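Local structure of glycerol kinase, putative (Plasmodium falciparum, 2W40) at residues Ser221-Val229 and Asn239-Gly247. The protein probably phosphorylates glycerol to sn-glycerol 3-phosphate at the expense of ATP, as a member of the FGGY kinase family. Numbering follows the deposited sequence.
Sequences SNCSNFGLV and NIPITGCIG. With EDO (1,2-ethanediol), chain B.
The Phe226 ring takes Cys245 over one face: CB of Cys245 stands 3.9 Å from the ring centroid, a CH-pi contact 26° off the normal and displaced toward the rim at Phe226 CZ. With SG anti to the backbone N (chi1 -172°), the Cys245 sulfur also stays above that face, at a more distant 4.9 Å from the centroid. Ile242 O lies in the ring plane at the edge and accepts the N-H of Phe226 (N to O 2.9 Å), so ring and backbone meet the same carbonyl. The second flat group, the Asn222 amide, donates from ND2 to Cys245 O (2.9 Å) with the acceptor only 6° out of the amide plane. Asn222 O accepts the N-H of Cys245, while Asn222 OD1 is held by Lys296 N. Ile242 N reaches Gly227 O nearly straight, and the Val229 and Ile242 side chains cross at about a right angle, CG2 to CG1 4.1 Å. Asn239 N donates to Val229 O at 2.8 Å. Strand 225-228 runs antiparallel to 241-247 and is outermost within this chain in the mixed sheet of the N-terminal FGGY domain, of the sugar kinase/Hsp70/actin superfamily; strand 74-83 flanks 241-247 on its other side. Chemically, backbone hydrogen bonds run the length of the pairing, the buried Asn222 amide is satisfied at both ends, and Phe226 and Cys245 pack together against Ile172, joining the edge strand to helix 167-176.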
ATOM      1  N   SER C 221      24.005  18.835  33.707  1.00  8.53           N
ATOM      2  CA  SER C 221      22.604  18.751  34.182  1.00  7.56           C
ATOM      3  C   SER C 221      21.727  19.584  33.214  1.00  6.04           C
ATOM      4  O   SER C 221      22.216  20.313  32.313  1.00  8.90           O
ATOM      5  CB  SER C 221      22.490  19.255  35.658  1.00  8.37           C
ATOM      6  OG  SER C 221      22.753  20.654  35.686  1.00  8.83           O
ATOM      7  N   ASN C 222      20.426  19.424  33.321  1.00  7.68           N
ATOM      8  CA  ASN C 222      19.510  20.060  32.386  1.00  8.19           C
ATOM      9  C   ASN C 222      19.384  21.603  32.512  1.00  7.70           C
ATOM     10  O   ASN C 222      19.100  22.270  31.534  1.00 10.42           O
ATOM     11  CB  ASN C 222      18.095  19.439  32.457  1.00  7.51           C
ATOM     12  CG  ASN C 222      18.076  17.964  32.039  1.00  9.54           C
ATOM     13  OD1 ASN C 222      17.759  17.055  32.811  1.00 11.62           O
ATOM     14  ND2 ASN C 222      18.477  17.741  30.807  1.00  8.13           N
ATOM     15  N   CYS C 223      19.555  22.124  33.735  1.00  8.39           N
ATOM     16  CA  CYS C 223      19.653  23.554  33.971  1.00  8.52           C
ATOM     17  C   CYS C 223      21.159  23.816  34.245  1.00  9.61           C
ATOM     18  O   CYS C 223      21.718  23.323  35.214  1.00 10.37           O
ATOM     19  CB  CYS C 223      18.871  23.859  35.218  1.00 10.97           C
ATOM     20  SG  CYS C 223      17.105  23.633  35.122  1.00 12.82           S
ATOM     21  N   SER C 224      21.812  24.612  33.424  1.00  8.37           N
ATOM     22  CA  SER C 224      23.273  24.772  33.533  1.00  7.98           C
ATOM     23  C   SER C 224      23.758  25.973  32.741  1.00  8.93           C
ATOM     24  O   SER C 224      23.007  26.562  32.041  1.00 11.10           O
ATOM     25  CB  SER C 224      23.995  23.446  33.141  1.00 10.18           C
ATOM     26  OG  SER C 224      25.331  23.400  33.698  1.00  9.85           O
ATOM     27  N   ASN C 225      25.021  26.339  32.863  1.00  8.55           N
ATOM     28  CA  ASN C 225      25.643  27.343  32.023  1.00  9.82           C
ATOM     29  C   ASN C 225      26.227  26.615  30.829  1.00  8.85           C
ATOM     30  O   ASN C 225      27.310  26.054  30.931  1.00 10.48           O
ATOM     31  CB  ASN C 225      26.728  28.040  32.777  1.00  9.72           C
ATOM     32  CG  ASN C 225      27.343  29.202  31.984  1.00 12.84           C
ATOM     33  OD1 ASN C 225      26.963  29.408  30.858  1.00 15.77           O
ATOM     34  ND2 ASN C 225      28.241  30.005  32.613  1.00 16.33           N
ATOM     35  N   PHE C 226      25.480  26.612  29.750  1.00  8.40           N
ATOM     36  CA  PHE C 226      25.961  26.047  28.482  1.00  8.16           C
ATOM     37  C   PHE C 226      26.793  27.001  27.620  1.00 10.47           C
ATOM     38  O   PHE C 226      27.357  26.586  26.590  1.00  8.77           O
ATOM     39  CB  PHE C 226      24.803  25.464  27.686  1.00  7.72           C
ATOM     40  CG  PHE C 226      24.147  24.280  28.320  1.00  6.63           C
ATOM     41  CD1 PHE C 226      24.662  22.982  28.153  1.00  8.04           C
ATOM     42  CD2 PHE C 226      23.032  24.438  29.150  1.00 10.83           C
ATOM     43  CE1 PHE C 226      24.075  21.911  28.848  1.00 11.17           C
ATOM     44  CE2 PHE C 226      22.446  23.368  29.756  1.00  8.94           C
ATOM     45  CZ  PHE C 226      22.963  22.136  29.649  1.00  8.64           C
ATOM     46  N   GLY C 227      26.860  28.281  28.039  1.00 11.26           N
ATOM     47  CA  GLY C 227      27.621  29.269  27.363  1.00 11.64           C
ATOM     48  C   GLY C 227      26.839  30.409  26.871  1.00 11.39           C
ATOM     49  O   GLY C 227      25.649  30.456  26.899  1.00 12.32           O
ATOM     50  N   LEU C 228      27.602  31.308  26.323  1.00 11.72           N
ATOM     51  CA  LEU C 228      27.155  32.541  25.711  1.00 11.59           C
ATOM     52  C   LEU C 228      27.065  32.392  24.214  1.00 10.30           C
ATOM     53  O   LEU C 228      27.958  31.899  23.543  1.00  8.77           O
ATOM     54  CB  LEU C 228      28.128  33.683  26.018  1.00 11.51           C
ATOM     55  CG  LEU C 228      28.436  34.166  27.400  1.00 13.85           C
ATOM     56  CD1 LEU C 228      29.596  35.221  27.390  1.00 14.19           C
ATOM     57  CD2 LEU C 228      27.165  34.643  28.192  1.00 13.72           C
ATOM     58  N   VAL C 229      25.978  32.881  23.642  1.00  9.62           N
ATOM     59  CA  VAL C 229      25.881  32.989  22.188  1.00 10.48           C
ATOM     60  C   VAL C 229      26.934  34.025  21.720  1.00 10.01           C
ATOM     61  O   VAL C 229      26.966  35.213  22.212  1.00 10.58           O
ATOM     62  CB  VAL C 229      24.487  33.413  21.676  1.00 11.40           C
ATOM     63  CG1 VAL C 229      24.482  33.589  20.174  1.00 11.73           C
ATOM     64  CG2 VAL C 229      23.444  32.320  22.137  1.00 11.29           C
ATOM     65  N   ASN C 239      25.957  37.414  23.579  1.00 11.15           N
ATOM     66  CA  ASN C 239      26.030  37.298  25.015  1.00 11.75           C
ATOM     67  C   ASN C 239      24.748  36.923  25.782  1.00 10.65           C
ATOM     68  O   ASN C 239      24.674  37.017  27.009  1.00 13.58           O
ATOM     69  CB  ASN C 239      26.677  38.514  25.673  1.00 11.77           C
ATOM     70  CG  ASN C 239      28.104  38.704  25.314  1.00 10.74           C
ATOM     71  OD1 ASN C 239      28.826  37.719  25.051  1.00 13.92           O
ATOM     72  ND2 ASN C 239      28.550  39.960  25.258  1.00 14.25           N
ATOM     73  N   ILE C 240      23.772  36.407  25.037  1.00 11.29           N
ATOM     74  CA  ILE C 240      22.595  35.809  25.629  1.00 10.77           C
ATOM     75  C   ILE C 240      22.994  34.392  26.033  1.00 10.03           C
ATOM     76  O   ILE C 240      23.569  33.674  25.204  1.00 10.35           O
ATOM     77  CB  ILE C 240      21.444  35.769  24.626  1.00 10.99           C
ATOM     78  CG1 ILE C 240      21.001  37.185  24.221  1.00 14.63           C
ATOM     79  CG2 ILE C 240      20.270  35.054  25.174  1.00 14.87           C
ATOM     80  CD1 ILE C 240      20.627  38.104  25.387  1.00 17.03           C
ATOM     81  N   PRO C 241      22.684  33.976  27.286  1.00  8.04           N
ATOM     82  CA  PRO C 241      23.140  32.652  27.776  1.00  9.44           C
ATOM     83  C   PRO C 241      22.172  31.507  27.398  1.00  8.71           C
ATOM     84  O   PRO C 241      20.964  31.699  27.325  1.00 10.83           O
ATOM     85  CB  PRO C 241      23.119  32.832  29.273  1.00 10.69           C
ATOM     86  CG  PRO C 241      21.929  33.731  29.491  1.00 11.20           C
ATOM     87  CD  PRO C 241      21.880  34.662  28.341  1.00  9.10           C
ATOM     88  N   ILE C 242      22.748  30.339  27.155  1.00  9.09           N
ATOM     89  CA  ILE C 242      22.035  29.119  26.887  1.00  7.82           C
ATOM     90  C   ILE C 242      22.048  28.417  28.252  1.00  7.73           C
ATOM     91  O   ILE C 242      23.124  28.060  28.796  1.00  9.14           O
ATOM     92  CB  ILE C 242      22.751  28.235  25.819  1.00  7.81           C
ATOM     93  CG1 ILE C 242      22.801  28.985  24.482  1.00  9.48           C
ATOM     94  CG2 ILE C 242      22.016  26.887  25.691  1.00 10.27           C
ATOM     95  CD1 ILE C 242      23.784  28.340  23.422  1.00  9.54           C
ATOM     96  N   THR C 243      20.859  28.262  28.811  1.00  8.03           N
ATOM     97  CA  THR C 243      20.742  27.862  30.211  1.00  8.14           C
ATOM     98  C   THR C 243      19.893  26.620  30.478  1.00  8.86           C
ATOM     99  O   THR C 243      19.742  26.166  31.633  1.00  8.66           O
ATOM    100  CB  THR C 243      20.184  29.036  31.041  1.00  8.46           C
ATOM    101  OG1 THR C 243      18.874  29.384  30.551  1.00 11.70           O
ATOM    102  CG2 THR C 243      21.091  30.240  30.911  1.00 11.34           C
ATOM    103  N   GLY C 244      19.315  26.039  29.427  1.00  8.99           N
ATOM    104  CA  GLY C 244      18.670  24.771  29.574  1.00  7.99           C
ATOM    105  C   GLY C 244      18.818  23.935  28.347  1.00  7.22           C
ATOM    106  O   GLY C 244      18.859  24.443  27.262  1.00  7.88           O
ATOM    107  N   CYS C 245      18.954  22.628  28.545  1.00  7.21           N
ATOM    108  CA  CYS C 245      19.097  21.673  27.477  1.00  7.44           C
ATOM    109  C   CYS C 245      18.619  20.334  27.859  1.00  8.08           C
ATOM    110  O   CYS C 245      18.973  19.836  28.910  1.00  7.79           O
ATOM    111  CB  CYS C 245      20.552  21.569  27.162  1.00 10.03           C
ATOM    112  SG  CYS C 245      20.992  20.582  25.652  1.00 11.19           S
ATOM    113  N   ILE C 246      17.799  19.736  27.019  1.00  8.43           N
ATOM    114  CA  ILE C 246      17.138  18.444  27.323  1.00  6.78           C
ATOM    115  C   ILE C 246      16.690  17.793  25.996  1.00  7.42           C
ATOM    116  O   ILE C 246      16.324  18.523  25.062  1.00  7.80           O
ATOM    117  CB  ILE C 246      15.951  18.667  28.318  1.00  6.60           C
ATOM    118  CG1 ILE C 246      15.397  17.367  28.803  1.00  7.86           C
ATOM    119  CG2 ILE C 246      14.883  19.598  27.635  1.00  7.20           C
ATOM    120  CD1 ILE C 246      14.592  17.449  30.145  1.00  7.88           C
ATOM    121  N   GLY C 247      16.690  16.455  25.942  1.00  7.38           N
ATOM    122  CA  GLY C 247      16.116  15.707  24.856  1.00  7.09           C
ATOM    123  C   GLY C 247      14.587  15.985  24.727  1.00  6.34           C
ATOM    124  O   GLY C 247      13.909  16.267  25.708  1.00  7.91           O
TER
HETATM  125  C1  EDO B1510      30.361  30.474  25.608  1.00 11.86           C
HETATM  126  O1  EDO B1510      30.651  31.222  24.177  1.00 18.25           O
HETATM  127  C2  EDO B1510      31.224  30.627  26.844  1.00 24.56           C
HETATM  128  O2  EDO B1510      30.703  31.276  28.063  1.00 28.76           O
HETATM  129  O   HOH W   1      24.698  29.994  29.999  1.00 30.59           O